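Local coordinates for uncharacterized protein (Bacteroides fragilis, PDB 3EUR), which is of unknown function, but its C-terminal domain has a thioredoxin-like fold, at residues A[14-23]-A[94-103]. Residues are numbered along the deposited sequence; the frame is centred on the assembly and turned at random. Where two conformers were deposited one is given.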
loop_
_atom_site.group_PDB
_atom_site.type_symbol
_atom_site.label_atom_id
_atom_site.label_comp_id
_atom_site.label_asym_id
_atom_site.label_seq_id
_atom_site.Cartn_x
_atom_site.Cartn_y
_atom_site.Cartn_z
ATOM N N PHE A 14 0.307 -9.713 6.550
ATOM C CA PHE A 14 1.587 -9.328 7.106
ATOM C C PHE A 14 1.360 -8.364 8.241
ATOM O O PHE A 14 0.319 -7.717 8.289
ATOM C CB PHE A 14 2.507 -8.738 6.007
ATOM C CG PHE A 14 1.937 -7.504 5.376
ATOM C CD1 PHE A 14 2.092 -6.250 5.946
ATOM C CD2 PHE A 14 1.173 -7.609 4.215
ATOM C CE1 PHE A 14 1.509 -5.133 5.377
ATOM C CE2 PHE A 14 0.619 -6.468 3.668
ATOM C CZ PHE A 14 0.788 -5.275 4.240
ATOM N N THR A 15 2.366 -8.244 9.097
ATOM C CA THR A 15 2.409 -7.275 10.174
ATOM C C THR A 15 3.217 -6.050 9.773
ATOM O O THR A 15 4.342 -6.149 9.283
ATOM C CB THR A 15 3.018 -7.866 11.451
ATOM O OG1 THR A 15 2.198 -8.928 11.896
ATOM C CG2 THR A 15 3.102 -6.805 12.579
ATOM N N TYR A 16 2.652 -4.889 9.951
ATOM C CA TYR A 16 3.327 -3.633 9.763
ATOM C C TYR A 16 3.542 -2.933 11.090
ATOM O O TYR A 16 2.793 -3.157 12.047
ATOM C CB TYR A 16 2.570 -2.725 8.775
ATOM C CG TYR A 16 1.214 -2.287 9.195
ATOM C CD1 TYR A 16 1.038 -1.221 10.027
ATOM C CD2 TYR A 16 0.068 -2.976 8.777
ATOM C CE1 TYR A 16 -0.213 -0.827 10.437
ATOM C CE2 TYR A 16 -1.168 -2.585 9.201
ATOM C CZ TYR A 16 -1.310 -1.517 10.029
ATOM O OH TYR A 16 -2.564 -1.148 10.442
ATOM N N THR A 17 4.563 -2.104 11.117
ATOM C CA THR A 17 4.872 -1.276 12.273
ATOM C C THR A 17 4.813 0.186 11.833
ATOM O O THR A 17 5.389 0.569 10.810
ATOM C CB THR A 17 6.289 -1.611 12.807
ATOM O OG1 THR A 17 6.371 -3.004 13.100
ATOM C CG2 THR A 17 6.622 -0.849 14.037
ATOM N N LEU A 18 4.111 1.021 12.601
ATOM C CA LEU A 18 4.047 2.451 12.310
ATOM C C LEU A 18 5.239 3.155 12.933
ATOM O O LEU A 18 5.976 2.562 13.761
ATOM C CB LEU A 18 2.748 3.060 12.845
ATOM C CG LEU A 18 1.456 2.411 12.380
ATOM C CD1 LEU A 18 0.244 3.085 13.029
ATOM C CD2 LEU A 18 1.368 2.483 10.845
ATOM N N ASP A 19 5.470 4.392 12.530
ATOM C CA ASP A 19 6.496 5.200 13.172
ATOM C C ASP A 19 6.364 5.296 14.676
ATOM O O ASP A 19 7.364 5.369 15.381
ATOM C CB ASP A 19 6.526 6.601 12.578
ATOM C CG ASP A 19 7.594 7.478 13.230
ATOM O OD1 ASP A 19 8.809 7.267 12.998
ATOM O OD2 ASP A 19 7.169 8.377 13.977
ATOM N N SER A 20 5.133 5.292 15.158
ATOM C CA SER A 20 4.854 5.380 16.601
ATOM C C SER A 20 5.180 4.070 17.316
ATOM O O SER A 20 5.169 4.053 18.552
ATOM C CB SER A 20 3.387 5.624 16.757
ATOM O OG SER A 20 2.686 4.461 16.282
ATOM N N GLY A 21 5.440 2.988 16.565
ATOM C CA GLY A 21 5.728 1.667 17.131
ATOM C C GLY A 21 4.507 0.789 17.238
ATOM O O GLY A 21 4.610 -0.384 17.565
ATOM N N VAL A 22 3.341 1.343 16.946
ATOM C CA VAL A 22 2.129 0.555 16.925
ATOM C C VAL A 22 2.242 -0.550 15.827
ATOM O O VAL A 22 2.746 -0.291 14.723
ATOM C CB VAL A 22 0.956 1.493 16.673
ATOM C CG1 VAL A 22 -0.295 0.728 16.248
ATOM C CG2 VAL A 22 0.721 2.374 17.921
ATOM N N LYS A 23 1.762 -1.753 16.149
ATOM C CA LYS A 23 1.708 -2.911 15.220
ATOM C C LYS A 23 0.287 -3.153 14.749
ATOM O O LYS A 23 -0.653 -3.094 15.552
ATOM C CB LYS A 23 2.100 -4.232 15.889
ATOM C CG LYS A 23 3.291 -4.249 16.740
ATOM C CD LYS A 23 4.480 -4.361 15.840
ATOM C CE LYS A 23 5.783 -4.278 16.563
ATOM N NZ LYS A 23 6.894 -4.284 15.591
ATOM N N THR A 94 -1.992 5.224 6.077
ATOM C CA THR A 94 -1.389 4.399 7.119
ATOM C C THR A 94 -0.049 3.932 6.571
ATOM O O THR A 94 -0.014 3.201 5.592
ATOM C CB THR A 94 -2.309 3.267 7.479
ATOM O OG1 THR A 94 -3.582 3.793 7.921
ATOM C CG2 THR A 94 -1.667 2.402 8.599
ATOM N N ASN A 95 1.045 4.405 7.164
ATOM C CA ASN A 95 2.360 4.269 6.601
ATOM C C ASN A 95 3.220 3.401 7.523
ATOM O O ASN A 95 3.566 3.838 8.593
ATOM C CB ASN A 95 2.919 5.695 6.407
ATOM C CG ASN A 95 1.978 6.598 5.527
ATOM O OD1 ASN A 95 1.659 6.198 4.389
ATOM N ND2 ASN A 95 1.572 7.840 6.029
ATOM N N GLY A 96 3.515 2.173 7.124
ATOM C CA GLY A 96 4.237 1.252 7.961
ATOM C C GLY A 96 5.418 0.602 7.287
ATOM O O GLY A 96 5.608 0.700 6.081
ATOM N N TYR A 97 6.221 -0.056 8.104
ATOM C CA TYR A 97 7.339 -0.872 7.635
ATOM C C TYR A 97 7.218 -2.299 8.148
ATOM O O TYR A 97 6.542 -2.594 9.121
ATOM C CB TYR A 97 8.697 -0.237 8.016
ATOM C CG TYR A 97 8.946 -0.120 9.496
ATOM C CD1 TYR A 97 9.678 -1.100 10.176
ATOM C CD2 TYR A 97 8.502 0.973 10.220
ATOM C CE1 TYR A 97 9.953 -0.970 11.561
ATOM C CE2 TYR A 97 8.803 1.112 11.576
ATOM C CZ TYR A 97 9.518 0.138 12.220
ATOM O OH TYR A 97 9.794 0.316 13.572
ATOM N N ASP A 98 7.925 -3.183 7.461
ATOM C CA ASP A 98 7.928 -4.586 7.762
ATOM C C ASP A 98 9.130 -4.902 8.639
ATOM O O ASP A 98 10.227 -5.194 8.157
ATOM C CB ASP A 98 8.014 -5.348 6.434
ATOM C CG ASP A 98 7.908 -6.866 6.575
ATOM O OD1 ASP A 98 7.997 -7.394 7.707
ATOM O OD2 ASP A 98 7.833 -7.504 5.501
ATOM N N LYS A 99 8.922 -4.785 9.946
ATOM C CA LYS A 99 10.043 -4.825 10.879
ATOM C C LYS A 99 10.862 -6.075 10.741
ATOM O O LYS A 99 12.094 -6.003 10.729
ATOM C CB LYS A 99 9.549 -4.689 12.321
ATOM C CG LYS A 99 10.745 -4.639 13.334
ATOM C CD LYS A 99 10.362 -4.213 14.713
ATOM C CE LYS A 99 11.578 -4.412 15.666
ATOM N NZ LYS A 99 11.181 -4.651 17.090
ATOM N N GLU A 100 10.195 -7.200 10.674
ATOM C CA GLU A 100 10.841 -8.500 10.638
ATOM C C GLU A 100 11.276 -8.954 9.232
ATOM O O GLU A 100 11.794 -10.052 9.071
ATOM C CB GLU A 100 9.839 -9.510 11.186
ATOM C CG GLU A 100 8.968 -9.005 12.417
ATOM C CD GLU A 100 7.764 -8.042 12.060
ATOM O OE1 GLU A 100 7.542 -7.757 10.870
ATOM O OE2 GLU A 100 7.039 -7.546 12.983
ATOM N N LEU A 101 10.981 -8.145 8.218
ATOM C CA LEU A 101 11.263 -8.476 6.813
ATOM C C LEU A 101 10.580 -9.763 6.353
ATOM O O LEU A 101 11.129 -10.573 5.595
ATOM C CB LEU A 101 12.779 -8.567 6.576
ATOM C CG LEU A 101 13.536 -7.329 7.046
ATOM C CD1 LEU A 101 15.055 -7.613 6.938
ATOM C CD2 LEU A 101 13.148 -6.066 6.267
ATOM N N VAL A 102 9.359 -9.963 6.780
ATOM C CA VAL A 102 8.583 -11.135 6.465
ATOM C C VAL A 102 8.188 -11.217 4.992
ATOM O O VAL A 102 8.260 -12.266 4.365
ATOM C CB VAL A 102 7.420 -11.292 7.439
ATOM C CG1 VAL A 102 6.643 -12.511 7.118
ATOM C CG2 VAL A 102 7.911 -11.325 8.912
ATOM N N ILE A 103 7.757 -10.098 4.430
ATOM C CA ILE A 103 7.366 -10.097 3.038
ATOM C C ILE A 103 8.521 -10.575 2.149
ATOM O O ILE A 103 8.312 -11.428 1.286
ATOM C CB ILE A 103 6.833 -8.714 2.579
ATOM C CG1 ILE A 103 5.526 -8.343 3.306
ATOM C CG2 ILE A 103 6.662 -8.703 1.080
ATOM C CD1 ILE A 103 5.132 -6.890 3.189
HETATM O O HOH W 1 6.250 -5.072 11.188
HETATM O O HOH W 2 8.658 2.420 14.752
HETATM O O HOH W 3 3.824 5.735 10.487
#
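Thr17 and Tyr97 face each other as an antiparallel hydrogen-bonded pair, and both side chains lie on the same face of the sheet. Thr17 N donates to Tyr97 O at 2.9 Å, in the carbonyl plane. Tyr97 N returns a bond to Thr17 O. The Tyr97 side chain can be followed outward from CB. Its CG lies between the backbone N and the carbonyl carbon (chi1 63°), which folds the ring back across Thr17. CG and CD2 pass near Thr17 O, and CE2 also lies near that oxygen. CE1 and CZ lie under Thr17 CB, which makes a CH-pi contact over the ring face, 3.9 Å from the centroid. At the tip, OH touches Thr17 CG2 at 3.4 Å. OH also hydrogen-bonds a water in the ring plane, and this water donates to Leu18 O. Trp82 meets the Tyr97 ring from outside the pair.

The contact joins strand 94-97 to strand 15-18, which with strand 23-25 extends the mixed sheet of this thioredoxin-like fold at one side. The short strand segments run at 109° to each other, and one well-formed bridge joins them. Beside Gly96, Tyr16 CE1 and Leu18 CD2 both meet Thr94 CG2.

Past the strand, a second water is held by four groups. It hydrogen-bonds Thr15 O, Glu100 OE1 and Thr17 OG1, and accepts from Lys99 N. The same OG1 accepts from Lys23 NZ at 2.8 Å. Asp98 then grips the start of the following helix. Its OD2 takes Ile103 N through the syn lone pair, while OD1 takes Val102 N from out of the carboxylate plane. Ile103 CD1 sits over one face of the Phe14 ring, 4.1 Å from its centroid.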